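Uncharacterized hypothetical protein (Parabacteroides merdae, PDB 4EI0) is of unknown function and belongs to the DUF4466 family, its chain built largely of antiparallel beta sheets. Local coordinates at residues Ser58-Ala63 with Ile115-Ala120. Residues are numbered along the deposited sequence; the frame is centred on the assembly and turned at random.
Sequences SSIAGA and IIPEEA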
ATOM      1  N   SER B  58      -0.771  23.164 -14.567  1.00 41.51           N
ATOM      2  CA  SER B  58      -2.112  23.390 -15.147  1.00 42.95           C
ATOM      3  C   SER B  58      -2.047  24.481 -16.188  1.00 49.07           C
ATOM      4  O   SER B  58      -1.141  25.311 -16.154  1.00 52.50           O
ATOM      5  CB  SER B  58      -3.118  23.841 -14.083  1.00 41.54           C
ATOM      6  OG  SER B  58      -2.675  25.024 -13.487  1.00 47.98           O
ATOM      7  N   SER B  59      -3.028  24.509 -17.084  1.00 50.49           N
ATOM      8  CA  SER B  59      -3.015  25.472 -18.189  1.00 43.86           C
ATOM      9  C   SER B  59      -3.543  26.842 -17.722  1.00 42.26           C
ATOM     10  O   SER B  59      -3.269  27.818 -18.349  1.00 46.53           O
ATOM     11  CB  SER B  59      -3.830  24.953 -19.384  1.00 45.10           C
ATOM     12  OG  SER B  59      -5.158  24.756 -19.008  1.00 47.96           O
ATOM     13  N   ILE B  60      -4.306  26.876 -16.645  1.00 43.85           N
ATOM     14  CA  ILE B  60      -4.743  28.112 -16.014  1.00 42.19           C
ATOM     15  C   ILE B  60      -4.436  27.891 -14.528  1.00 46.97           C
ATOM     16  O   ILE B  60      -4.818  26.867 -13.925  1.00 44.72           O
ATOM     17  CB  ILE B  60      -6.247  28.360 -16.212  1.00 41.86           C
ATOM     18  CG1 ILE B  60      -6.604  28.597 -17.693  1.00 44.34           C
ATOM     19  CG2 ILE B  60      -6.670  29.548 -15.397  1.00 49.03           C
ATOM     20  CD1 ILE B  60      -8.101  28.566 -17.952  1.00 48.13           C
ATOM     21  N   ALA B  61      -3.759  28.854 -13.921  1.00 46.86           N
ATOM     22  CA  ALA B  61      -3.301  28.703 -12.555  1.00 47.10           C
ATOM     23  C   ALA B  61      -4.453  28.448 -11.621  1.00 46.86           C
ATOM     24  O   ALA B  61      -5.447  29.153 -11.667  1.00 45.15           O
ATOM     25  CB  ALA B  61      -2.566  29.970 -12.130  1.00 47.58           C
ATOM     26  N   GLY B  62      -4.314  27.488 -10.726  1.00 39.31           N
ATOM     27  CA  GLY B  62      -5.400  27.164  -9.821  1.00 41.31           C
ATOM     28  C   GLY B  62      -5.610  28.227  -8.757  1.00 44.34           C
ATOM     29  O   GLY B  62      -4.689  28.964  -8.479  1.00 43.93           O
ATOM     30  N   ALA B  63      -6.791  28.290  -8.134  1.00 46.71           N
ATOM     31  CA  ALA B  63      -7.002  29.193  -6.991  1.00 47.54           C
ATOM     32  C   ALA B  63      -6.187  28.704  -5.797  1.00 54.11           C
ATOM     33  O   ALA B  63      -5.759  27.536  -5.741  1.00 48.62           O
ATOM     34  CB  ALA B  63      -8.494  29.273  -6.589  1.00 40.50           C
ATOM     35  N   ILE B 115      -8.103  23.734  -7.494  1.00 37.58           N
ATOM     36  CA  ILE B 115      -9.276  24.551  -7.106  1.00 41.40           C
ATOM     37  C   ILE B 115      -9.532  25.476  -8.307  1.00 41.31           C
ATOM     38  O   ILE B 115      -8.670  26.230  -8.694  1.00 42.25           O
ATOM     39  CB  ILE B 115      -9.064  25.336  -5.815  1.00 38.24           C
ATOM     40  CG1 ILE B 115      -8.615  24.439  -4.657  1.00 36.31           C
ATOM     41  CG2 ILE B 115     -10.377  26.003  -5.374  1.00 42.18           C
ATOM     42  CD1 ILE B 115      -9.581  23.320  -4.296  1.00 47.28           C
ATOM     43  N   ILE B 116     -10.716  25.354  -8.918  1.00 40.79           N
ATOM     44  CA  ILE B 116     -11.089  26.024 -10.163  1.00 38.88           C
ATOM     45  C   ILE B 116     -11.168  27.510  -9.913  1.00 38.49           C
ATOM     46  O   ILE B 116     -11.891  27.929  -9.025  1.00 37.07           O
ATOM     47  CB  ILE B 116     -12.442  25.434 -10.743  1.00 37.01           C
ATOM     48  CG1 ILE B 116     -12.318  23.936 -10.998  1.00 42.64           C
ATOM     49  CG2 ILE B 116     -12.867  26.105 -12.010  1.00 31.60           C
ATOM     50  CD1 ILE B 116     -13.622  23.186 -11.175  1.00 40.42           C
ATOM     51  N   PRO B 117     -10.366  28.327 -10.657  1.00 35.92           N
ATOM     52  CA  PRO B 117     -10.297  29.765 -10.352  1.00 39.53           C
ATOM     53  C   PRO B 117     -11.326  30.500 -11.206  1.00 43.67           C
ATOM     54  O   PRO B 117     -11.736  29.971 -12.239  1.00 36.70           O
ATOM     55  CB  PRO B 117      -8.905  30.138 -10.820  1.00 42.85           C
ATOM     56  CG  PRO B 117      -8.736  29.276 -12.069  1.00 37.79           C
ATOM     57  CD  PRO B 117      -9.364  27.968 -11.691  1.00 40.36           C
ATOM     58  N   GLU B 118     -11.732  31.690 -10.769  1.00 42.50           N
ATOM     59  CA  GLU B 118     -12.648  32.553 -11.541  1.00 39.22           C
ATOM     60  C   GLU B 118     -12.203  32.712 -12.987  1.00 49.53           C
ATOM     61  O   GLU B 118     -13.023  32.699 -13.892  1.00 43.17           O
ATOM     62  CB  GLU B 118     -12.763  33.933 -10.871  1.00 44.98           C
ATOM     63  CG  GLU B 118     -13.629  34.956 -11.628  1.00 43.54           C
ATOM     64  CD  GLU B 118     -15.059  34.448 -11.830  1.00 48.94           C
ATOM     65  OE1 GLU B 118     -15.590  33.743 -10.964  1.00 52.06           O
ATOM     66  OE2 GLU B 118     -15.645  34.709 -12.873  1.00 58.32           O
ATOM     67  N   GLU B 119     -10.909  32.877 -13.218  1.00 49.26           N
ATOM     68  CA  GLU B 119     -10.446  33.070 -14.593  1.00 41.68           C
ATOM     69  C   GLU B 119     -10.665  31.849 -15.510  1.00 43.58           C
ATOM     70  O   GLU B 119     -10.556  31.985 -16.718  1.00 44.73           O
ATOM     71  CB  GLU B 119      -8.985  33.582 -14.618  1.00 52.47           C
ATOM     72  CG  GLU B 119      -7.886  32.564 -14.813  1.00 77.50           C
ATOM     73  CD  GLU B 119      -6.589  33.184 -15.354  1.00 85.55           C
ATOM     74  OE1 GLU B 119      -6.518  33.469 -16.568  1.00 81.96           O
ATOM     75  OE2 GLU B 119      -5.620  33.364 -14.587  1.00 84.10           O
ATOM     76  N   ALA B 120     -10.965  30.660 -14.954  1.00 46.22           N
ATOM     77  CA  ALA B 120     -11.227  29.469 -15.780  1.00 46.31           C
ATOM     78  C   ALA B 120     -12.701  29.383 -16.205  1.00 44.07           C
ATOM     79  O   ALA B 120     -13.031  28.512 -16.989  1.00 46.75           O
ATOM     80  CB  ALA B 120     -10.816  28.187 -15.075  1.00 40.52           C
TER
HETATM   81  O   HOH W   1      -6.009  31.622 -12.198  1.00 54.52           O
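Ile60 lies against Pro117, Glu119 and Ala120 where two loops meet, one joining strand 51-58 to strand 67-75, the other joining strand 107-115 to strand 124-133. The two loops link the same pair of five-stranded antiparallel sheets, and they are joined here by one direct hydrogen bond, a water bridge and apolar contacts of Ile60, Pro117 and Ala63. Followed outward from CB, Ile60 divides its work. CG2, anti to the backbone N, stands 3.9 Å from Pro117 CG and meets Glu119 near the middle of its chain, the two side chains crossing at a slant; its nearest atom there is Glu119 CG, with CD of the same glutamate a little beyond. The other branch runs through CG1 with CD1 extended (chi2 168°), and CD1 ends 4.0 Å from Ala120 CB in the 3-10 turn 118-120. Val125 of strand 124-133 and Lys123 also touch this side chain. An alanine at Ile60 would probably open a gap between the loops, leaving Pro117 CG, Glu119 CG and Ala120 without their apolar partner.

Further along, the proline ring packs against backbone: Pro117 CG comes within 3.3 Å of Ala61 O. That oxygen accepts a hydrogen bond from a water, which also donates to Glu119 OE2 and so links the carboxylate to the opposite loop. Where the next residues meet the end of strand 107-115, Ala63 CB rests 4.0 Å from Ile115 CG2, while Thr66 OG1 bonds to both Ala63 O and Ile115 N. The one direct hydrogen bond between the segments is Ala63 N to Ile115 O, 2.8 Å long and fairly straight at 161°, its donor tilted 24° from the carbonyl plane.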